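LS-24 (Lathyrus sativus, PDB 3LP9) probably binds hemin as a monomer or spermine as a dimer, the two being mutually exclusive, and may act in oxidative-stress response and polyamine biosynthesis. Local coordinates at residues V107-F111 against S147-V151; F135-Y140 against K156-Y162; V186-K190 against I214-W218. All coordinates share one frame. Residues are numbered along the deposited sequence.

The three contacts sample the second, third and fourth blades of the four-bladed hemopexin propeller. Contact 1 bridges blades two and three, and contact 2 lies within the third blade. Both use strand 149-157, with centres about 17 Å apart and nearest atoms about 7 Å apart. Contact 3, within the fourth blade, touches contact 2 directly: Phe135 CZ lies 3.8 Å from Phe188 CE1. Contacts 1 and 3 sit on opposite sides of the chain's centre, their own centres about 29 Å apart. The side chains of Phe135 and Phe189 each approach within about 9 Å of the calcium bound by Asn7, Asp65, Asp121 and Asp175, whereas that of Phe111 is about 13 Å from it.

Contact 1 of 3, residues V107-F111 against S147-V151; sequences VFPFF and SNSMV
This is an inter-blade contact of the hemopexin beta-propeller, in which the chain leaving helix 104-107 of the second blade packs on the turn that opens strand 149-157 of the third. Phe108 (phi/psi -116/80) leaves the helix, and Pro109-Phe111 form a 3-10 segment. Opposite, Asn148 (58/60) and Ser149 (-149/172) both face Asp144 in a G1 beta bulge, the positive phi falling on Asn148. The nearest CA pairs are Phe108 to Asn148, 6.9 Å, and Phe110 to Ser149, 6.7 Å. Phe110 points toward the turn with chi1 p; its ring lays one face over Ser149 C and turns an edge to Asn148, CE1 to OD1 being 3.6 Å. Met150 (chi1 m) packs obliquely on the same ring: its CG is 3.4 Å from Phe110 CD2, and its SD is 5.1 Å from the Phe110 centroid and 58° off the normal, a Met-aromatic contact. Met150 SD also lies 4.5 Å from Phe111 CE1. On the second-blade side, Phe108 meets Phe76; Phe111 stacks on Phe116. With chi1 t, Asn148 spans the seam: its OD1 lies 3.3 Å from Phe108 CD1, at the ring edge, and its ND2 donates to Val107 O, 3.1 Å away at 160°.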
loop_
_atom_site.group_PDB
_atom_site.type_symbol
_atom_site.label_atom_id
_atom_site.label_comp_id
_atom_site.label_asym_id
_atom_site.label_seq_id
_atom_site.Cartn_x
_atom_site.Cartn_y
_atom_site.Cartn_z
ATOM N N VAL A 107 2.496 7.323 10.357
ATOM C CA VAL A 107 1.562 8.447 10.641
ATOM C C VAL A 107 1.339 8.533 12.142
ATOM O O VAL A 107 1.226 9.661 12.722
ATOM C CB VAL A 107 0.199 8.280 9.944
ATOM C CG1 VAL A 107 -0.838 9.306 10.498
ATOM C CG2 VAL A 107 0.367 8.408 8.424
ATOM N N PHE A 108 1.285 7.353 12.767
ATOM C CA PHE A 108 1.164 7.247 14.208
ATOM C C PHE A 108 2.388 6.590 14.819
ATOM O O PHE A 108 2.323 5.414 15.116
ATOM C CB PHE A 108 -0.106 6.454 14.577
ATOM C CG PHE A 108 -1.363 7.004 13.976
ATOM C CD1 PHE A 108 -1.920 8.194 14.452
ATOM C CD2 PHE A 108 -1.998 6.334 12.933
ATOM C CE1 PHE A 108 -3.099 8.735 13.897
ATOM C CE2 PHE A 108 -3.194 6.858 12.357
ATOM C CZ PHE A 108 -3.721 8.057 12.832
ATOM N N PRO A 109 3.515 7.348 15.007
ATOM C CA PRO A 109 4.743 6.683 15.452
ATOM C C PRO A 109 4.594 5.835 16.738
ATOM O O PRO A 109 5.188 4.745 16.844
ATOM C CB PRO A 109 5.755 7.862 15.590
ATOM C CG PRO A 109 5.248 8.840 14.520
ATOM C CD PRO A 109 3.757 8.788 14.743
ATOM N N PHE A 110 3.825 6.357 17.707
ATOM C CA PHE A 110 3.641 5.679 19.005
ATOM C C PHE A 110 3.122 4.234 18.856
ATOM O O PHE A 110 3.042 3.499 19.863
ATOM C CB PHE A 110 2.680 6.470 19.921
ATOM C CG PHE A 110 1.357 6.759 19.290
ATOM C CD1 PHE A 110 1.138 7.945 18.644
ATOM C CD2 PHE A 110 0.348 5.829 19.311
ATOM C CE1 PHE A 110 -0.070 8.186 18.020
ATOM C CE2 PHE A 110 -0.849 6.055 18.701
ATOM C CZ PHE A 110 -1.073 7.224 18.038
ATOM N N PHE A 111 2.771 3.829 17.622
ATOM C CA PHE A 111 2.226 2.514 17.361
ATOM C C PHE A 111 3.278 1.569 16.899
ATOM O O PHE A 111 3.055 0.367 16.894
ATOM C CB PHE A 111 1.112 2.542 16.315
ATOM C CG PHE A 111 -0.269 2.667 16.904
ATOM C CD1 PHE A 111 -0.500 2.369 18.241
ATOM C CD2 PHE A 111 -1.318 3.134 16.140
ATOM C CE1 PHE A 111 -1.755 2.536 18.814
ATOM C CE2 PHE A 111 -2.570 3.297 16.677
ATOM C CZ PHE A 111 -2.806 2.991 18.019
ATOM N N SER A 147 -2.557 16.063 19.298
ATOM C CA SER A 147 -1.203 15.922 19.867
ATOM C C SER A 147 -0.502 14.722 19.248
ATOM O O SER A 147 0.728 14.594 19.322
ATOM C CB SER A 147 -1.253 15.737 21.367
ATOM O OG SER A 147 -1.578 14.392 21.713
ATOM N N ASN A 148 -1.296 13.850 18.631
ATOM C CA ASN A 148 -0.776 12.660 17.966
ATOM C C ASN A 148 -0.023 11.867 19.015
ATOM O O ASN A 148 1.154 11.612 18.863
ATOM C CB ASN A 148 0.121 12.984 16.736
ATOM C CG ASN A 148 0.277 11.785 15.799
ATOM O OD1 ASN A 148 -0.620 10.917 15.765
ATOM N ND2 ASN A 148 1.374 11.720 15.034
ATOM N N SER A 149 -0.732 11.470 20.070
ATOM C CA SER A 149 -0.128 10.751 21.182
ATOM C C SER A 149 -1.173 9.810 21.794
ATOM O O SER A 149 -2.352 9.853 21.434
ATOM C CB SER A 149 0.317 11.735 22.253
ATOM O OG SER A 149 -0.830 12.302 22.880
ATOM N N MET A 150 -0.686 8.965 22.713
ATOM C CA MET A 150 -1.478 8.046 23.486
ATOM C C MET A 150 -1.973 8.721 24.764
ATOM O O MET A 150 -1.159 9.201 25.568
ATOM C CB MET A 150 -0.653 6.814 23.833
ATOM C CG MET A 150 -0.219 5.957 22.653
ATOM S SD MET A 150 -0.715 4.218 22.848
ATOM C CE MET A 150 0.451 3.709 24.072
ATOM N N VAL A 151 -3.293 8.773 24.983
ATOM C CA VAL A 151 -3.769 9.461 26.178
ATOM C C VAL A 151 -3.483 8.581 27.427
ATOM O O VAL A 151 -2.740 8.979 28.361
ATOM C CB VAL A 151 -5.265 9.835 26.073
ATOM C CG1 VAL A 151 -5.707 10.571 27.338
ATOM C CG2 VAL A 151 -5.508 10.685 24.791
#

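Contact 2 of 3, residues F135-Y140 against K156-Y162; sequences FKGDQY and KSISSGY
Tyr140 offers one ring face to the edge of Tyr162, an edge-to-face pair (centroids 5.3 Å apart, planes at 79°) inside the third hemopexin-propeller blade. Phe135 extends the aromatic cluster, oblique to Tyr162 (centroids 5.4 Å apart, planes at 55°), its CD1 3.4 Å from Ile158 CD1; Tyr162 OH is hydrogen-bonded to Tyr124 OH. Gly137 (53/-133) lies in the type II' turn Lys136-Gln139. Tyr140 N donates to Lys156 O (3.0 Å) in an antiparallel hydrogen-bonded pair whose return bond, Lys156 N to Tyr140 O, is weak (3.5 Å); Gln139 faces Ser157 in a non-hydrogen-bonded pair (CA-CA 4.4 Å). Ile158 N donates a hydrogen bond to Asp138 O (2.7 Å) as helix 158-161 begins; Ser157 N-caps it, OG weakly accepting from Ser160 N (3.3 Å). A CB on Gly161 would clash with Tyr140 OH at 2.4 Å; the glycine lets that hydroxyl lie 3.7 Å from its CA. A water lies 2.9 Å from Tyr140 OH (chi1 p), 3.2 Å from Lys156 NZ and 3.0 Å from Ser160 OG.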
loop_
_atom_site.group_PDB
_atom_site.type_symbol
_atom_site.label_atom_id
_atom_site.label_comp_id
_atom_site.label_asym_id
_atom_site.label_seq_id
_atom_site.Cartn_x
_atom_site.Cartn_y
_atom_site.Cartn_z
ATOM N N PHE A 135 -8.978 -0.470 18.457
ATOM C CA PHE A 135 -8.980 -1.855 18.904
ATOM C C PHE A 135 -8.201 -2.756 17.977
ATOM O O PHE A 135 -8.340 -2.656 16.772
ATOM C CB PHE A 135 -10.444 -2.387 19.038
ATOM C CG PHE A 135 -11.277 -1.586 20.027
ATOM C CD1 PHE A 135 -11.412 -1.996 21.354
ATOM C CD2 PHE A 135 -11.876 -0.364 19.638
ATOM C CE1 PHE A 135 -12.149 -1.251 22.250
ATOM C CE2 PHE A 135 -12.614 0.439 20.543
ATOM C CZ PHE A 135 -12.749 -0.009 21.844
ATOM N N LYS A 136 -7.392 -3.650 18.562
ATOM C CA LYS A 136 -6.650 -4.666 17.806
ATOM C C LYS A 136 -6.674 -5.921 18.656
ATOM O O LYS A 136 -6.143 -5.919 19.765
ATOM C CB LYS A 136 -5.202 -4.241 17.502
ATOM C CG LYS A 136 -4.373 -5.276 16.709
ATOM C CD LYS A 136 -5.142 -5.800 15.470
ATOM C CE LYS A 136 -4.311 -6.735 14.667
ATOM N NZ LYS A 136 -3.125 -6.118 13.991
ATOM N N GLY A 137 -7.295 -6.986 18.150
ATOM C CA GLY A 137 -7.505 -8.142 18.965
ATOM C C GLY A 137 -8.195 -7.691 20.225
ATOM O O GLY A 137 -9.143 -6.916 20.158
ATOM N N ASP A 138 -7.691 -8.148 21.384
ATOM C CA ASP A 138 -8.333 -7.889 22.685
ATOM C C ASP A 138 -7.736 -6.704 23.411
ATOM O O ASP A 138 -8.066 -6.430 24.545
ATOM C CB ASP A 138 -8.324 -9.147 23.561
ATOM C CG ASP A 138 -6.939 -9.577 24.002
ATOM O OD1 ASP A 138 -5.929 -8.980 23.638
ATOM O OD2 ASP A 138 -6.868 -10.537 24.773
ATOM N N GLN A 139 -6.870 -5.995 22.685
ATOM C CA GLN A 139 -6.176 -4.796 23.148
ATOM C C GLN A 139 -6.867 -3.552 22.596
ATOM O O GLN A 139 -7.462 -3.577 21.553
ATOM C CB GLN A 139 -4.757 -4.841 22.612
ATOM C CG GLN A 139 -3.979 -6.014 23.075
ATOM C CD GLN A 139 -3.924 -6.136 24.594
ATOM O OE1 GLN A 139 -4.757 -6.811 25.223
ATOM N NE2 GLN A 139 -2.931 -5.507 25.184
ATOM N N TYR A 140 -6.780 -2.442 23.310
ATOM C CA TYR A 140 -7.287 -1.163 22.769
ATOM C C TYR A 140 -6.424 0.025 23.188
ATOM O O TYR A 140 -5.844 0.059 24.300
ATOM C CB TYR A 140 -8.733 -0.911 23.206
ATOM C CG TYR A 140 -8.820 -0.307 24.584
ATOM C CD1 TYR A 140 -8.738 -1.104 25.726
ATOM C CD2 TYR A 140 -8.979 1.063 24.746
ATOM C CE1 TYR A 140 -8.789 -0.561 26.945
ATOM C CE2 TYR A 140 -9.020 1.606 25.986
ATOM C CZ TYR A 140 -8.916 0.785 27.070
ATOM O OH TYR A 140 -8.978 1.355 28.306
ATOM N N LYS A 156 -4.035 -1.213 26.999
ATOM C CA LYS A 156 -4.652 -2.126 27.963
ATOM C C LYS A 156 -5.652 -3.054 27.297
ATOM O O LYS A 156 -6.099 -2.813 26.175
ATOM C CB LYS A 156 -5.306 -1.303 29.067
ATOM C CG LYS A 156 -4.252 -0.821 30.071
ATOM C CD LYS A 156 -4.742 0.385 30.923
ATOM C CE LYS A 156 -5.296 1.520 30.051
ATOM N NZ LYS A 156 -6.042 2.515 30.934
ATOM N N SER A 157 -6.002 -4.124 27.988
ATOM C CA SER A 157 -6.948 -5.115 27.462
ATOM C C SER A 157 -8.326 -4.480 27.432
ATOM O O SER A 157 -8.601 -3.551 28.208
ATOM C CB SER A 157 -6.933 -6.378 28.354
ATOM O OG SER A 157 -7.748 -6.209 29.501
ATOM N N ILE A 158 -9.199 -4.965 26.559
ATOM C CA ILE A 158 -10.566 -4.445 26.470
ATOM C C ILE A 158 -11.358 -4.639 27.755
ATOM O O ILE A 158 -12.096 -3.752 28.172
ATOM C CB ILE A 158 -11.330 -5.076 25.282
ATOM C CG1 ILE A 158 -10.859 -4.433 23.974
ATOM C CG2 ILE A 158 -12.840 -4.941 25.508
ATOM C CD1 ILE A 158 -11.313 -5.151 22.655
ATOM N N SER A 159 -11.233 -5.785 28.421
ATOM C CA SER A 159 -12.058 -5.960 29.647
ATOM C C SER A 159 -11.654 -4.975 30.764
ATOM O O SER A 159 -12.522 -4.488 31.509
ATOM C CB SER A 159 -12.090 -7.411 30.149
ATOM O OG SER A 159 -10.838 -8.026 29.877
ATOM N N SER A 160 -10.358 -4.664 30.872
ATOM C CA SER A 160 -9.893 -3.640 31.808
ATOM C C SER A 160 -10.593 -2.275 31.559
ATOM O O SER A 160 -10.746 -1.460 32.473
ATOM C CB SER A 160 -8.362 -3.497 31.739
ATOM O OG SER A 160 -7.978 -2.621 30.683
ATOM N N GLY A 161 -11.042 -2.039 30.323
ATOM C CA GLY A 161 -11.520 -0.722 29.940
ATOM C C GLY A 161 -12.997 -0.713 29.667
ATOM O O GLY A 161 -13.630 0.311 29.869
ATOM N N TYR A 162 -13.554 -1.845 29.248
ATOM C CA TYR A 162 -15.002 -1.977 28.929
ATOM C C TYR A 162 -15.634 -3.135 29.733
ATOM O O TYR A 162 -15.872 -4.231 29.163
ATOM C CB TYR A 162 -15.207 -2.252 27.418
ATOM C CG TYR A 162 -14.651 -1.151 26.575
ATOM C CD1 TYR A 162 -15.486 -0.105 26.123
ATOM C CD2 TYR A 162 -13.278 -1.061 26.318
ATOM C CE1 TYR A 162 -14.978 0.970 25.412
ATOM C CE2 TYR A 162 -12.767 -0.004 25.597
ATOM C CZ TYR A 162 -13.607 1.012 25.147
ATOM O OH TYR A 162 -13.094 2.099 24.463
HETATM O O HOH W 1 -8.386 0.383 30.950
#

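Contact 3 of 3, residues V186-K190 against I214-W218; sequences VYFFK and IVDYW
At the apolar centre, the indole of Trp218 packs against both Tyr187 and Phe189, two residues that point from the same side of strand 185-190 toward helix 214-217. This is intrablade packing in the fourth blade of the hemopexin propeller, joining its second strand to the short helix that follows its outer strand 212-213. The Trp218 edge meets the Tyr187 face: ring centroids, taken with the six-membered indole ring, are 5.3 Å apart and the planes lie at 58°, with Trp218 CZ2 4.1 Å from Tyr187 CZ. Toward Phe189 the two rings meet at their edges, Trp218 CZ3 to Phe189 CE1 being 3.6 Å. Ile214 CD1 approaches the same phenyl ring obliquely, 4.0 Å from Phe189 CD1, next to the CE1 that meets Trp218. The backbones stay well apart, the nearest CA pair being Phe189 to Ile214 at 8.0 Å, so the union is made by side chains.

Trp218 (-125/80) is the first residue beyond the helix, though its N still donates to Ile214 O (2.9 Å). Phe189 also meets Phe20 edge-to-face, and Trp218 NE1 bonds Tyr31 O, so the cluster extends to the first blade.

Farther out, Tyr187 CE1 packs 3.7 Å from Tyr217 CE2, and Tyr217 stacks on Tyr194. Chi1 t at Tyr217 places its OH 2.9 Å from Tyr187 OH, the polar edge. The contact buries 252 Å²; its other pairings are apolar or aromatic, and this single hydroxyl-hydroxyl hydrogen bond, in which either may be the donor, gives the two tyrosines a polar partner at the margin.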
loop_
_atom_site.group_PDB
_atom_site.type_symbol
_atom_site.label_atom_id
_atom_site.label_comp_id
_atom_site.label_asym_id
_atom_site.label_seq_id
_atom_site.Cartn_x
_atom_site.Cartn_y
_atom_site.Cartn_z
ATOM N N VAL A 186 -22.199 4.243 21.255
ATOM C CA VAL A 186 -21.208 3.666 20.346
ATOM C C VAL A 186 -21.742 2.345 19.883
ATOM O O VAL A 186 -22.438 1.677 20.628
ATOM C CB VAL A 186 -19.776 3.514 21.013
ATOM C CG1 VAL A 186 -18.767 3.106 19.970
ATOM C CG2 VAL A 186 -19.364 4.815 21.669
ATOM N N TYR A 187 -21.466 2.026 18.622
ATOM C CA TYR A 187 -21.860 0.788 18.028
ATOM C C TYR A 187 -20.621 -0.026 17.777
ATOM O O TYR A 187 -19.639 0.473 17.252
ATOM C CB TYR A 187 -22.631 1.002 16.701
ATOM C CG TYR A 187 -24.007 1.555 16.827
ATOM C CD1 TYR A 187 -25.042 0.775 17.307
ATOM C CD2 TYR A 187 -24.286 2.890 16.475
ATOM C CE1 TYR A 187 -26.332 1.295 17.453
ATOM C CE2 TYR A 187 -25.549 3.419 16.588
ATOM C CZ TYR A 187 -26.564 2.629 17.096
ATOM O OH TYR A 187 -27.795 3.158 17.247
ATOM N N PHE A 188 -20.676 -1.298 18.147
ATOM C CA PHE A 188 -19.580 -2.291 17.949
ATOM C C PHE A 188 -20.174 -3.401 17.149
ATOM O O PHE A 188 -21.286 -3.862 17.441
ATOM C CB PHE A 188 -19.036 -2.853 19.313
ATOM C CG PHE A 188 -18.324 -1.824 20.149
ATOM C CD1 PHE A 188 -16.930 -1.629 20.016
ATOM C CD2 PHE A 188 -19.035 -1.006 21.035
ATOM C CE1 PHE A 188 -16.293 -0.628 20.746
ATOM C CE2 PHE A 188 -18.386 -0.038 21.769
ATOM C CZ PHE A 188 -16.998 0.138 21.620
ATOM N N PHE A 189 -19.449 -3.842 16.125
ATOM C CA PHE A 189 -19.928 -4.962 15.299
ATOM C C PHE A 189 -18.934 -6.115 15.397
ATOM O O PHE A 189 -17.718 -5.922 15.612
ATOM C CB PHE A 189 -20.071 -4.555 13.819
ATOM C CG PHE A 189 -20.958 -3.343 13.576
ATOM C CD1 PHE A 189 -22.341 -3.383 13.827
ATOM C CD2 PHE A 189 -20.408 -2.153 13.088
ATOM C CE1 PHE A 189 -23.147 -2.266 13.597
ATOM C CE2 PHE A 189 -21.205 -1.014 12.844
ATOM C CZ PHE A 189 -22.600 -1.089 13.097
ATOM N N LYS A 190 -19.471 -7.304 15.203
ATOM C CA LYS A 190 -18.702 -8.521 15.246
ATOM C C LYS A 190 -19.585 -9.574 14.637
ATOM O O LYS A 190 -20.702 -9.869 15.154
ATOM C CB LYS A 190 -18.341 -8.896 16.680
ATOM C CG LYS A 190 -17.553 -10.147 16.755
ATOM C CD LYS A 190 -16.283 -9.839 17.442
ATOM C CE LYS A 190 -15.496 -11.075 17.664
ATOM N NZ LYS A 190 -14.438 -10.804 18.655
ATOM N N ILE A 214 -27.543 -7.652 13.787
ATOM C CA ILE A 214 -27.453 -6.458 12.952
ATOM C C ILE A 214 -28.756 -6.187 12.123
ATOM O O ILE A 214 -29.333 -5.084 12.200
ATOM C CB ILE A 214 -26.181 -6.540 12.008
ATOM C CG1 ILE A 214 -24.869 -6.419 12.815
ATOM C CG2 ILE A 214 -26.246 -5.459 10.962
ATOM C CD1 ILE A 214 -23.662 -6.760 12.043
ATOM N N VAL A 215 -29.225 -7.220 11.408
ATOM C CA VAL A 215 -30.388 -7.165 10.492
ATOM C C VAL A 215 -31.746 -7.180 11.207
ATOM O O VAL A 215 -32.762 -6.910 10.582
ATOM C CB VAL A 215 -30.300 -8.292 9.341
ATOM C CG1 VAL A 215 -28.955 -8.165 8.603
ATOM C CG2 VAL A 215 -30.416 -9.688 9.885
ATOM N N ASP A 216 -31.748 -7.504 12.507
ATOM C CA ASP A 216 -32.938 -7.462 13.355
ATOM C C ASP A 216 -33.163 -6.028 13.731
ATOM O O ASP A 216 -34.298 -5.555 13.785
ATOM C CB ASP A 216 -32.717 -8.268 14.622
ATOM C CG ASP A 216 -32.869 -9.756 14.387
ATOM O OD1 ASP A 216 -33.485 -10.127 13.374
ATOM O OD2 ASP A 216 -32.353 -10.578 15.200
ATOM N N TYR A 217 -32.049 -5.349 13.968
ATOM C CA TYR A 217 -32.005 -3.954 14.399
ATOM C C TYR A 217 -32.163 -2.973 13.237
ATOM O O TYR A 217 -32.806 -1.939 13.367
ATOM C CB TYR A 217 -30.687 -3.684 15.172
ATOM C CG TYR A 217 -30.563 -2.315 15.781
ATOM C CD1 TYR A 217 -31.406 -1.890 16.800
ATOM C CD2 TYR A 217 -29.539 -1.454 15.398
ATOM C CE1 TYR A 217 -31.237 -0.637 17.366
ATOM C CE2 TYR A 217 -29.411 -0.230 15.976
ATOM C CZ TYR A 217 -30.263 0.177 16.918
ATOM O OH TYR A 217 -30.099 1.453 17.450
ATOM N N TRP A 218 -31.567 -3.313 12.100
ATOM C CA TRP A 218 -31.684 -2.516 10.886
ATOM C C TRP A 218 -32.184 -3.374 9.779
ATOM O O TRP A 218 -31.382 -3.800 8.965
ATOM C CB TRP A 218 -30.339 -1.908 10.493
ATOM C CG TRP A 218 -29.916 -0.769 11.393
ATOM C CD1 TRP A 218 -30.672 0.294 11.788
ATOM C CD2 TRP A 218 -28.639 -0.591 12.000
ATOM N NE1 TRP A 218 -29.958 1.116 12.626
ATOM C CE2 TRP A 218 -28.695 0.589 12.766
ATOM C CE3 TRP A 218 -27.443 -1.337 11.997
ATOM C CZ2 TRP A 218 -27.590 1.073 13.472
ATOM C CZ3 TRP A 218 -26.348 -0.864 12.730
ATOM C CH2 TRP A 218 -26.438 0.336 13.448
#